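Local coordinates for regulatory protein (Bacillus megaterium, PDB 4UA1) that probably represses the mercury-resistance operon in the absence of mercury and, as a dimer that has bound the mercury(II) ion, activates its transcription, at residues 18-23 with 60-65; 66-71 with 83-88; 70-73 with 77-80; 73-76 with 80-83. All coordinates share one frame; numbering follows the deposited sequence.

Interaction 1 of 4, residues 18-23 with 60-65; sequences TIRYYE and FTLNEI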
loop_
_atom_site.group_PDB
_atom_site.type_symbol
_atom_site.label_atom_id
_atom_site.label_comp_id
_atom_site.label_asym_id
_atom_site.label_seq_id
_atom_site.Cartn_x
_atom_site.Cartn_y
_atom_site.Cartn_z
ATOM N N THR B 18 19.348 -3.831 10.397
ATOM C CA THR B 18 20.384 -4.647 9.837
ATOM C C THR B 18 20.023 -5.000 8.414
ATOM O O THR B 18 20.897 -5.311 7.640
ATOM C CB THR B 18 20.604 -5.926 10.656
ATOM N N ILE B 19 18.740 -4.946 8.061
ATOM C CA ILE B 19 18.334 -5.435 6.754
ATOM C C ILE B 19 18.940 -4.537 5.702
ATOM O O ILE B 19 19.354 -5.000 4.651
ATOM C CB ILE B 19 16.786 -5.526 6.588
ATOM C CG1 ILE B 19 16.432 -6.144 5.223
ATOM C CG2 ILE B 19 16.127 -4.175 6.744
ATOM C CD1 ILE B 19 14.952 -6.237 4.933
ATOM N N ARG B 20 19.062 -3.257 6.013
ATOM C CA ARG B 20 19.569 -2.304 5.043
ATOM C C ARG B 20 20.988 -2.628 4.627
ATOM O O ARG B 20 21.267 -2.679 3.436
ATOM C CB ARG B 20 19.514 -0.892 5.608
ATOM C CG ARG B 20 18.515 0.006 4.962
ATOM C CD ARG B 20 17.151 -0.575 5.011
ATOM N NE ARG B 20 16.166 0.495 5.018
ATOM C CZ ARG B 20 14.875 0.283 4.802
ATOM N NH1 ARG B 20 14.440 -0.943 4.563
ATOM N NH2 ARG B 20 14.016 1.282 4.820
ATOM N N TYR B 21 21.896 -2.845 5.576
ATOM C CA TYR B 21 23.251 -3.192 5.142
ATOM C C TYR B 21 23.326 -4.674 4.753
ATOM O O TYR B 21 24.178 -5.065 3.956
ATOM C CB TYR B 21 24.357 -2.767 6.139
ATOM C CG TYR B 21 24.433 -3.255 7.569
ATOM C CD1 TYR B 21 25.094 -4.440 7.892
ATOM C CD2 TYR B 21 23.998 -2.445 8.618
ATOM C CE1 TYR B 21 25.226 -4.856 9.218
ATOM C CE2 TYR B 21 24.125 -2.844 9.940
ATOM C CZ TYR B 21 24.736 -4.049 10.240
ATOM O OH TYR B 21 24.850 -4.436 11.568
ATOM N N TYR B 22 22.414 -5.475 5.286
ATOM C CA TYR B 22 22.276 -6.863 4.879
ATOM C C TYR B 22 21.949 -6.846 3.387
ATOM O O TYR B 22 22.412 -7.705 2.628
ATOM C CB TYR B 22 21.176 -7.586 5.687
ATOM C CG TYR B 22 21.639 -8.821 6.432
ATOM C CD2 TYR B 22 20.863 -9.415 7.433
ATOM C CE2 TYR B 22 19.633 -8.906 7.802
ATOM N N GLU B 23 21.153 -5.863 2.970
ATOM C CA GLU B 23 20.796 -5.710 1.555
ATOM C C GLU B 23 21.744 -4.855 0.746
ATOM O O GLU B 23 21.437 -4.574 -0.400
ATOM C CB GLU B 23 19.402 -5.124 1.408
ATOM C CG GLU B 23 18.324 -6.156 1.553
ATOM C CD GLU B 23 16.982 -5.534 1.799
ATOM O OE1 GLU B 23 16.906 -4.281 1.775
ATOM O OE2 GLU B 23 16.017 -6.292 2.048
ATOM N N PHE B 60 9.210 5.311 -3.747
ATOM C CA PHE B 60 10.134 4.314 -4.300
ATOM C C PHE B 60 10.120 3.076 -3.400
ATOM O O PHE B 60 10.246 3.204 -2.181
ATOM C CB PHE B 60 11.572 4.821 -4.366
ATOM C CG PHE B 60 11.819 5.954 -5.302
ATOM C CD1 PHE B 60 12.502 5.745 -6.484
ATOM C CD2 PHE B 60 11.487 7.248 -4.951
ATOM C CE1 PHE B 60 12.802 6.813 -7.328
ATOM C CE2 PHE B 60 11.766 8.302 -5.785
ATOM C CZ PHE B 60 12.438 8.085 -6.969
ATOM N N THR B 61 10.017 1.889 -3.991
ATOM C CA THR B 61 10.127 0.632 -3.236
ATOM C C THR B 61 11.568 0.396 -2.899
ATOM O O THR B 61 12.443 1.007 -3.521
ATOM C CB THR B 61 9.672 -0.580 -4.019
ATOM O OG1 THR B 61 10.669 -0.848 -5.018
ATOM C CG2 THR B 61 8.311 -0.351 -4.663
ATOM N N LEU B 62 11.825 -0.476 -1.924
ATOM C CA LEU B 62 13.196 -0.813 -1.557
ATOM C C LEU B 62 13.980 -1.343 -2.766
ATOM O O LEU B 62 15.142 -1.017 -2.975
ATOM C CB LEU B 62 13.224 -1.859 -0.447
ATOM C CG LEU B 62 13.350 -1.361 0.991
ATOM C CD1 LEU B 62 13.412 -2.564 1.929
ATOM C CD2 LEU B 62 14.542 -0.400 1.224
ATOM N N ASN B 63 13.311 -2.142 -3.579
ATOM C CA ASN B 63 13.913 -2.700 -4.766
ATOM C C ASN B 63 14.364 -1.649 -5.756
ATOM O O ASN B 63 15.511 -1.667 -6.217
ATOM C CB ASN B 63 12.923 -3.639 -5.429
ATOM C CG ASN B 63 13.576 -4.540 -6.413
ATOM O OD1 ASN B 63 13.336 -4.431 -7.614
ATOM N ND2 ASN B 63 14.432 -5.430 -5.922
ATOM N N GLU B 64 13.460 -0.723 -6.064
ATOM C CA GLU B 64 13.780 0.427 -6.900
ATOM C C GLU B 64 14.956 1.215 -6.335
ATOM O O GLU B 64 15.851 1.656 -7.064
ATOM C CB GLU B 64 12.563 1.327 -7.042
ATOM C CG GLU B 64 11.431 0.606 -7.713
ATOM C CD GLU B 64 10.198 1.455 -7.953
ATOM O OE1 GLU B 64 9.907 2.374 -7.148
ATOM O OE2 GLU B 64 9.508 1.147 -8.950
ATOM N N ILE B 65 14.952 1.396 -5.026
ATOM C CA ILE B 65 16.006 2.148 -4.375
ATOM C C ILE B 65 17.345 1.433 -4.521
ATOM O O ILE B 65 18.381 2.068 -4.724
ATOM C CB ILE B 65 15.643 2.378 -2.907
ATOM C CG1 ILE B 65 14.489 3.404 -2.826
ATOM C CG2 ILE B 65 16.849 2.819 -2.114
ATOM C CD1 ILE B 65 13.949 3.627 -1.449
#
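Arg20 is the first residue of segment 18-23 to touch its partner, Leu62. The contact lies within the MerR-type helix-turn-helix region, and helix 18-22 probably corresponds to the DNA-recognition helix of relatives. The side chain of Arg20 bends at the CB-CG bond (chi2 56°) and crosses that of Leu62 at about a right angle, which carries the guanidinium to the isobutyl group. There NH1 lies 3.3 Å from Leu62 CD1 and 3.4 Å from Leu62 CD2. The same CD2 methyl stands over one face of the flat group, nearer its rim than its middle, and 3.7 Å from Arg20 CZ. Arginine suits this place because its planar head offers an apolar face to a hydrocarbon while its N-H groups, directed outward in the plane, remain able to bond; a long, weak ion pair joins NH1 to Glu17.

Three residues on, Glu23 follows the end of the helix. Its CG lies anti to the carbonyl carbon (chi1 -82°), and the extended chain beyond brings OE1 to 3.9 Å from CD1 of Leu62, a loose approach at the margin of the contact.

Leu62 begins helix 62-74. Thr61, at the N-cap, accepts from Glu64 N at its OG1 (3.0 Å), and Glu64 OE1 accepts from Thr61 N, the two bonds of a capping box. Leu25 and Gln56 also touch Leu62. With no hydrogen bond between the segments, leucine methyls meet the charged ends of an arginine and a glutamate by van der Waals contact alone; those groups must find polar partners in other directions, and the contact imposes little directional constraint.

Interaction 2 of 4, residues 66-71 with 83-88; sequences DKLLGV and YDFTIL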
loop_
_atom_site.group_PDB
_atom_site.type_symbol
_atom_site.label_atom_id
_atom_site.label_comp_id
_atom_site.label_asym_id
_atom_site.label_seq_id
_atom_site.Cartn_x
_atom_site.Cartn_y
_atom_site.Cartn_z
ATOM N N ASP B 66 17.300 0.106 -4.472
ATOM C CA ASP B 66 18.461 -0.761 -4.682
ATOM C C ASP B 66 19.082 -0.532 -6.066
ATOM O O ASP B 66 20.314 -0.322 -6.212
ATOM C CB ASP B 66 18.030 -2.221 -4.543
ATOM C CG ASP B 66 19.189 -3.173 -4.368
ATOM O OD1 ASP B 66 20.294 -2.893 -4.867
ATOM O OD2 ASP B 66 18.974 -4.236 -3.755
ATOM N N LYS B 67 18.225 -0.619 -7.084
ATOM C CA LYS B 67 18.674 -0.413 -8.451
ATOM C C LYS B 67 19.271 0.985 -8.608
ATOM O O LYS B 67 20.451 1.140 -8.973
ATOM C CB LYS B 67 17.513 -0.630 -9.425
ATOM N N LEU B 68 18.463 1.984 -8.263
ATOM C CA LEU B 68 18.823 3.387 -8.386
ATOM C C LEU B 68 20.181 3.641 -7.770
ATOM O O LEU B 68 21.040 4.253 -8.395
ATOM C CB LEU B 68 17.754 4.266 -7.720
ATOM C CG LEU B 68 17.914 5.784 -7.546
ATOM C CD1 LEU B 68 16.557 6.469 -7.330
ATOM C CD2 LEU B 68 18.826 6.134 -6.367
ATOM N N LEU B 69 20.372 3.163 -6.547
ATOM C CA LEU B 69 21.626 3.378 -5.863
ATOM C C LEU B 69 22.794 2.713 -6.592
ATOM O O LEU B 69 23.885 3.278 -6.647
ATOM C CB LEU B 69 21.543 2.883 -4.419
ATOM C CG LEU B 69 20.882 3.812 -3.396
ATOM C CD1 LEU B 69 20.870 3.153 -2.019
ATOM C CD2 LEU B 69 21.619 5.152 -3.355
ATOM N N GLY B 70 22.565 1.537 -7.175
ATOM C CA GLY B 70 23.618 0.904 -7.954
ATOM C C GLY B 70 24.071 1.758 -9.121
ATOM O O GLY B 70 25.280 1.977 -9.349
ATOM N N VAL B 71 23.083 2.245 -9.865
ATOM C CA VAL B 71 23.322 3.095 -11.024
ATOM C C VAL B 71 24.014 4.412 -10.648
ATOM O O VAL B 71 25.082 4.735 -11.179
ATOM C CB VAL B 71 21.998 3.373 -11.774
ATOM C CG1 VAL B 71 22.207 4.316 -12.928
ATOM C CG2 VAL B 71 21.424 2.063 -12.283
ATOM N N TYR B 83 17.823 12.378 -12.084
ATOM C CA TYR B 83 16.783 13.100 -12.799
ATOM C C TYR B 83 15.830 12.153 -13.517
ATOM O O TYR B 83 14.582 12.253 -13.394
ATOM C CB TYR B 83 17.453 14.072 -13.771
ATOM C CG TYR B 83 16.542 14.918 -14.633
ATOM C CD1 TYR B 83 15.876 16.021 -14.109
ATOM C CD2 TYR B 83 16.428 14.670 -16.005
ATOM C CE1 TYR B 83 15.073 16.810 -14.916
ATOM C CE2 TYR B 83 15.635 15.459 -16.817
ATOM C CZ TYR B 83 14.965 16.535 -16.274
ATOM O OH TYR B 83 14.181 17.335 -17.089
ATOM N N ASP B 84 16.434 11.250 -14.287
ATOM C CA ASP B 84 15.704 10.193 -14.996
ATOM C C ASP B 84 14.848 9.311 -14.092
ATOM O O ASP B 84 13.678 9.068 -14.392
ATOM C CB ASP B 84 16.678 9.318 -15.763
ATOM C CG ASP B 84 17.226 10.018 -16.946
ATOM O OD1 ASP B 84 16.587 11.003 -17.358
ATOM O OD2 ASP B 84 18.259 9.588 -17.482
ATOM N N PHE B 85 15.446 8.809 -13.011
ATOM C CA PHE B 85 14.709 7.966 -12.079
ATOM C C PHE B 85 13.550 8.739 -11.445
ATOM O O PHE B 85 12.484 8.177 -11.244
ATOM C CB PHE B 85 15.621 7.401 -10.991
ATOM C CG PHE B 85 16.529 6.282 -11.459
ATOM C CD1 PHE B 85 15.999 5.123 -12.009
ATOM C CD2 PHE B 85 17.917 6.391 -11.328
ATOM C CE1 PHE B 85 16.824 4.087 -12.435
ATOM C CE2 PHE B 85 18.754 5.368 -11.745
ATOM C CZ PHE B 85 18.210 4.209 -12.299
ATOM N N THR B 86 13.755 10.017 -11.149
ATOM C CA THR B 86 12.706 10.845 -10.574
ATOM C C THR B 86 11.525 10.968 -11.549
ATOM O O THR B 86 10.367 10.857 -11.131
ATOM C CB THR B 86 13.226 12.273 -10.239
ATOM O OG1 THR B 86 14.322 12.184 -9.326
ATOM C CG2 THR B 86 12.130 13.152 -9.651
ATOM N N ILE B 87 11.816 11.188 -12.839
ATOM C CA ILE B 87 10.756 11.185 -13.871
ATOM C C ILE B 87 10.019 9.834 -13.952
ATOM O O ILE B 87 8.762 9.770 -14.038
ATOM C CB ILE B 87 11.325 11.527 -15.254
ATOM C CG1 ILE B 87 11.619 13.031 -15.356
ATOM C CG2 ILE B 87 10.350 11.151 -16.348
ATOM C CD1 ILE B 87 12.515 13.384 -16.536
ATOM N N LEU B 88 10.782 8.745 -13.920
ATOM C CA LEU B 88 10.138 7.445 -13.951
ATOM C C LEU B 88 9.245 7.310 -12.726
ATOM O O LEU B 88 8.221 6.641 -12.775
ATOM C CB LEU B 88 11.153 6.304 -14.035
ATOM C CG LEU B 88 11.838 6.150 -15.392
ATOM C CD1 LEU B 88 12.911 5.064 -15.305
ATOM C CD2 LEU B 88 10.830 5.842 -16.469
#
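Phe85 projects from helix 78-112 onto Leu68 and Val71 of helix 62-74. This joins the last helix of the MerR-type DNA-binding region to the long helix that, as in other MerR-family dimers, forms the antiparallel coiled coil between subunits. Between segments 66-71 and 83-88 the nearest CA atoms are those of Leu68 and Phe85, 7.2 Å apart.

One CH-pi contact uses the ring face: Leu68 CA lies 4.2 Å from the centroid of the Phe85 ring and 23° off its normal, shifted toward the rim. A backbone CH thus meets the pi cloud directly, which is possible because the ring reaches right to the helix surface.

The remaining contacts are apolar. Leu68 CG is 3.8 Å from Phe85 CD2, and the CD1 methyl of Leu68 reaches back to Phe85 CB at 3.9 Å. Leucine fits here because the same side chain also packs on Met55, Phe60 and Met82. Val71, one turn further on, takes the ring's edge. Its beta-branch spreads two methyls around the outer end of the ring: with CG1 anti to the backbone N (chi1 177°), that methyl sits beside CE2, while CG2 goes to CZ. The CB of Val71 lies in the ring plane, 3.8 Å from Phe85 CE2.

Interaction 3 of 4, residues 70-73 with 77-80; sequences GVVD and AKCR. With HG (mercury (II) ion), chain C.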
loop_
_atom_site.group_PDB
_atom_site.type_symbol
_atom_site.label_atom_id
_atom_site.label_comp_id
_atom_site.label_asym_id
_atom_site.label_seq_id
_atom_site.Cartn_x
_atom_site.Cartn_y
_atom_site.Cartn_z
ATOM N N GLY B 70 22.565 1.537 -7.175
ATOM C CA GLY B 70 23.618 0.904 -7.954
ATOM C C GLY B 70 24.071 1.758 -9.121
ATOM O O GLY B 70 25.280 1.977 -9.349
ATOM N N VAL B 71 23.083 2.245 -9.865
ATOM C CA VAL B 71 23.322 3.095 -11.024
ATOM C C VAL B 71 24.014 4.412 -10.648
ATOM O O VAL B 71 25.082 4.735 -11.179
ATOM C CB VAL B 71 21.998 3.373 -11.774
ATOM C CG1 VAL B 71 22.207 4.316 -12.928
ATOM C CG2 VAL B 71 21.424 2.063 -12.283
ATOM N N VAL B 72 23.435 5.167 -9.722
ATOM C CA VAL B 72 24.026 6.453 -9.375
ATOM C C VAL B 72 25.439 6.250 -8.839
ATOM O O VAL B 72 26.367 6.949 -9.241
ATOM C CB VAL B 72 23.202 7.232 -8.317
ATOM C CG1 VAL B 72 23.881 8.561 -7.998
ATOM C CG2 VAL B 72 21.771 7.460 -8.794
ATOM N N ASP B 73 25.623 5.259 -7.974
ATOM C CA ASP B 73 26.959 4.994 -7.437
ATOM C C ASP B 73 27.970 4.646 -8.526
ATOM O O ASP B 73 29.137 5.005 -8.417
ATOM C CB ASP B 73 26.924 3.864 -6.405
ATOM C CG ASP B 73 26.236 4.278 -5.099
ATOM O OD1 ASP B 73 26.066 5.502 -4.871
ATOM O OD2 ASP B 73 25.845 3.373 -4.309
ATOM N N ALA B 77 27.491 10.544 -14.781
ATOM C CA ALA B 77 26.503 11.597 -14.654
ATOM C C ALA B 77 25.478 11.173 -13.626
ATOM O O ALA B 77 24.464 10.557 -13.952
ATOM C CB ALA B 77 25.845 11.865 -15.991
ATOM N N LYS B 78 25.690 11.617 -12.394
ATOM C CA LYS B 78 24.839 11.166 -11.305
ATOM C C LYS B 78 23.574 12.004 -11.305
ATOM O O LYS B 78 22.478 11.501 -11.114
ATOM C CB LYS B 78 25.570 11.239 -9.968
ATOM C CG LYS B 78 26.840 10.451 -9.942
ATOM C CD LYS B 78 27.395 10.377 -8.525
ATOM C CE LYS B 78 28.756 9.667 -8.498
ATOM N NZ LYS B 78 28.704 8.336 -9.177
ATOM N N CYS B 79 23.743 13.297 -11.537
ATOM C CA CYS B 79 22.617 14.188 -11.636
ATOM C C CYS B 79 21.638 13.721 -12.732
ATOM O O CYS B 79 20.428 13.657 -12.506
ATOM C CB CYS B 79 23.121 15.601 -11.899
ATOM S SG CYS B 79 21.831 16.789 -12.214
ATOM N N ARG B 80 22.159 13.349 -13.898
ATOM C CA ARG B 80 21.292 12.887 -14.979
ATOM C C ARG B 80 20.520 11.611 -14.577
ATOM O O ARG B 80 19.310 11.491 -14.842
ATOM C CB ARG B 80 22.112 12.635 -16.257
ATOM C CG ARG B 80 21.298 12.122 -17.436
ATOM C CD ARG B 80 22.203 11.504 -18.487
ATOM N NE ARG B 80 22.801 10.283 -17.951
ATOM C CZ ARG B 80 23.839 9.646 -18.489
ATOM N NH1 ARG B 80 24.406 10.122 -19.594
ATOM N NH2 ARG B 80 24.313 8.535 -17.910
HETATM HG HG HG C . 20.134 16.164 -10.580
#
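The turn between helix 62-74 and helix 78-112 is closed by Lys78, whose ammonium group reaches back to the last turn of the preceding helix. NZ donates to Val72 O at 2.7 Å, in the carbonyl plane and with a C=O...N angle of 159°. A weak bond runs from the same Lys78 NZ to Asp73 O at 3.4 Å, and Asp75 O is a further acceptor, so three carbonyl oxygens around the helix end grip one nitrogen. A lysine is apt there: late carbonyls of a helix lack backbone N-H partners, and the partial negative charge at this end would favour a positive group. The chain of Lys78 is extended until CD-CE, where it bends (chi4 -53°) and turns the ammonium onto the carbonyls. The Asp73 side chain leaves the backbone away from segment 77-80, and its carboxylate forms a salt bridge with Arg48.

This hairpin of two helices joins the MerR-type DNA-binding region to the long helix that, as in relatives, mediates dimerisation, and it also sits on the metal site. Cys79, next to the lysine, has SG anti to its backbone N and faces away from helix 62-74; that SG binds the mercury ion at 2.4 Å. Cys114 and Cys123 of the second subunit supply the other two sulfurs, making a site shared across the dimer. Backbone hydrogen bonds from Lys78 and Cys79 reach the second subunit, and Cys79 packs on Ile120 of that subunit.

Val72 CG1 lies 3.7 Å from Lys78 CB and 4.0 Å from Lys78 CD, a compact methyl against the lysine's aliphatic stem.

Interaction 4 of 4, residues 73-76 with 80-83; sequences DRDE and RDMY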
loop_
_atom_site.group_PDB
_atom_site.type_symbol
_atom_site.label_atom_id
_atom_site.label_comp_id
_atom_site.label_asym_id
_atom_site.label_seq_id
_atom_site.Cartn_x
_atom_site.Cartn_y
_atom_site.Cartn_z
ATOM N N ASP B 73 25.623 5.259 -7.974
ATOM C CA ASP B 73 26.959 4.994 -7.437
ATOM C C ASP B 73 27.970 4.646 -8.526
ATOM O O ASP B 73 29.137 5.005 -8.417
ATOM C CB ASP B 73 26.924 3.864 -6.405
ATOM C CG ASP B 73 26.236 4.278 -5.099
ATOM O OD1 ASP B 73 26.066 5.502 -4.871
ATOM O OD2 ASP B 73 25.845 3.373 -4.309
ATOM N N ARG B 74 27.558 3.957 -9.585
ATOM C CA ARG B 74 28.590 3.592 -10.553
ATOM C C ARG B 74 28.778 4.529 -11.762
ATOM O O ARG B 74 29.679 4.311 -12.558
ATOM C CB ARG B 74 28.319 2.167 -11.027
ATOM C CG ARG B 74 28.454 1.187 -9.865
ATOM C CD ARG B 74 28.300 -0.270 -10.243
ATOM N NE ARG B 74 27.723 -0.995 -9.111
ATOM C CZ ARG B 74 27.185 -2.211 -9.184
ATOM N NH1 ARG B 74 27.155 -2.870 -10.337
ATOM N NH2 ARG B 74 26.681 -2.780 -8.093
ATOM N N ASP B 75 28.038 5.630 -11.847
ATOM C CA ASP B 75 28.026 6.417 -13.081
ATOM C C ASP B 75 28.691 7.774 -12.972
ATOM O O ASP B 75 28.813 8.335 -11.886
ATOM C CB ASP B 75 26.590 6.641 -13.587
ATOM C CG ASP B 75 26.056 5.477 -14.446
ATOM O OD1 ASP B 75 26.829 4.543 -14.759
ATOM O OD2 ASP B 75 24.864 5.508 -14.826
ATOM N N GLU B 76 29.134 8.289 -14.115
ATOM C CA GLU B 76 29.680 9.628 -14.156
ATOM C C GLU B 76 28.571 10.675 -14.027
ATOM O O GLU B 76 28.677 11.603 -13.230
ATOM C CB GLU B 76 30.494 9.843 -15.442
ATOM C CG GLU B 76 31.003 11.271 -15.654
ATOM C CD GLU B 76 31.948 11.386 -16.845
ATOM O OE1 GLU B 76 31.681 12.215 -17.746
ATOM O OE2 GLU B 76 32.970 10.657 -16.873
ATOM N N ARG B 80 22.159 13.349 -13.898
ATOM C CA ARG B 80 21.292 12.887 -14.979
ATOM C C ARG B 80 20.520 11.611 -14.577
ATOM O O ARG B 80 19.310 11.491 -14.842
ATOM C CB ARG B 80 22.112 12.635 -16.257
ATOM C CG ARG B 80 21.298 12.122 -17.436
ATOM C CD ARG B 80 22.203 11.504 -18.487
ATOM N NE ARG B 80 22.801 10.283 -17.951
ATOM C CZ ARG B 80 23.839 9.646 -18.489
ATOM N NH1 ARG B 80 24.406 10.122 -19.594
ATOM N NH2 ARG B 80 24.313 8.535 -17.910
ATOM N N ASP B 81 21.232 10.670 -13.949
ATOM C CA ASP B 81 20.639 9.414 -13.524
ATOM C C ASP B 81 19.480 9.683 -12.609
ATOM O O ASP B 81 18.363 9.205 -12.809
ATOM C CB ASP B 81 21.654 8.535 -12.787
ATOM C CG ASP B 81 22.672 7.887 -13.713
ATOM O OD1 ASP B 81 22.443 7.797 -14.940
ATOM O OD2 ASP B 81 23.723 7.457 -13.195
ATOM N N MET B 82 19.761 10.470 -11.594
ATOM C CA MET B 82 18.780 10.732 -10.577
ATOM C C MET B 82 17.561 11.464 -11.154
ATOM O O MET B 82 16.417 11.172 -10.793
ATOM C CB MET B 82 19.417 11.523 -9.448
ATOM C CG MET B 82 18.566 11.483 -8.217
ATOM S SD MET B 82 18.239 9.804 -7.702
ATOM C CE MET B 82 16.798 10.103 -6.691
ATOM N N TYR B 83 17.823 12.378 -12.084
ATOM C CA TYR B 83 16.783 13.100 -12.799
ATOM C C TYR B 83 15.830 12.153 -13.517
ATOM O O TYR B 83 14.582 12.253 -13.394
ATOM C CB TYR B 83 17.453 14.072 -13.771
ATOM C CG TYR B 83 16.542 14.918 -14.633
ATOM C CD1 TYR B 83 15.876 16.021 -14.109
ATOM C CD2 TYR B 83 16.428 14.670 -16.005
ATOM C CE1 TYR B 83 15.073 16.810 -14.916
ATOM C CE2 TYR B 83 15.635 15.459 -16.817
ATOM C CZ TYR B 83 14.965 16.535 -16.274
ATOM O OH TYR B 83 14.181 17.335 -17.089
#
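The Asp81 carboxylate is approached from two directions: across the contact by Asp75 OD2, and from its own helix by Arg80, whose NH2 forms a salt bridge to Asp81 OD1 at 3.6 Å. The arrangement spans the turn of a helical hairpin (helix 62-74, helix 78-112) at the junction of the DNA-binding region and the long helix that, as in relatives, mediates dimerisation. Asp75 is the first residue to leave helical geometry after helix 62-74, while Asp81 lies in the first turn of helix 78-112.

The two carboxylates have their planes 47° apart, and the side chains cross at about a right angle. Asp75 OD2 is 2.8 Å from Asp81 OD2 and 3.3 Å from Asp81 OD1. Because two acids face each other here and Asp81 is buried, against Val71 and Val72, the pair may share a proton. Crowding of negative charge would tend to raise the pKa of one of them, and burial would act in the same sense.

Positive charge comes from Arg80, which would offset this. In its salt bridge the Asp81 oxygen lies in the guanidinium plane, at the edge. Arginine suits the place because its long chain folds back at CG-CD (chi3 67°) to lay a broad cationic edge beside both acids. Asp75 OD2 also lies near that plane at the edge, 4.4 Å from Arg80 NH2, a longer-range attraction and no salt bridge.

Helix 62-74, or its immediate end, takes part in all four contacts. Interaction 1 ties its start to helix 18-22; interactions 2 and 3 tie its later turns, and interaction 4 the residue just past its end, to helix 78-112. Interactions 1 and 2, with centres about 14 Å apart, touch where Phe60 CE1 meets Leu68 CD1 at 3.8 Å. Interactions 3 and 4 practically coincide, their centres about 1 Å apart. Cys79 of segment 77-80 supplies one of the three sulfurs on mercury, the others coming from the second subunit; side chains of Arg80 and Phe85 lie about 7 and 10 Å from the ion. The series is a plausible route linking it to the DNA-binding region.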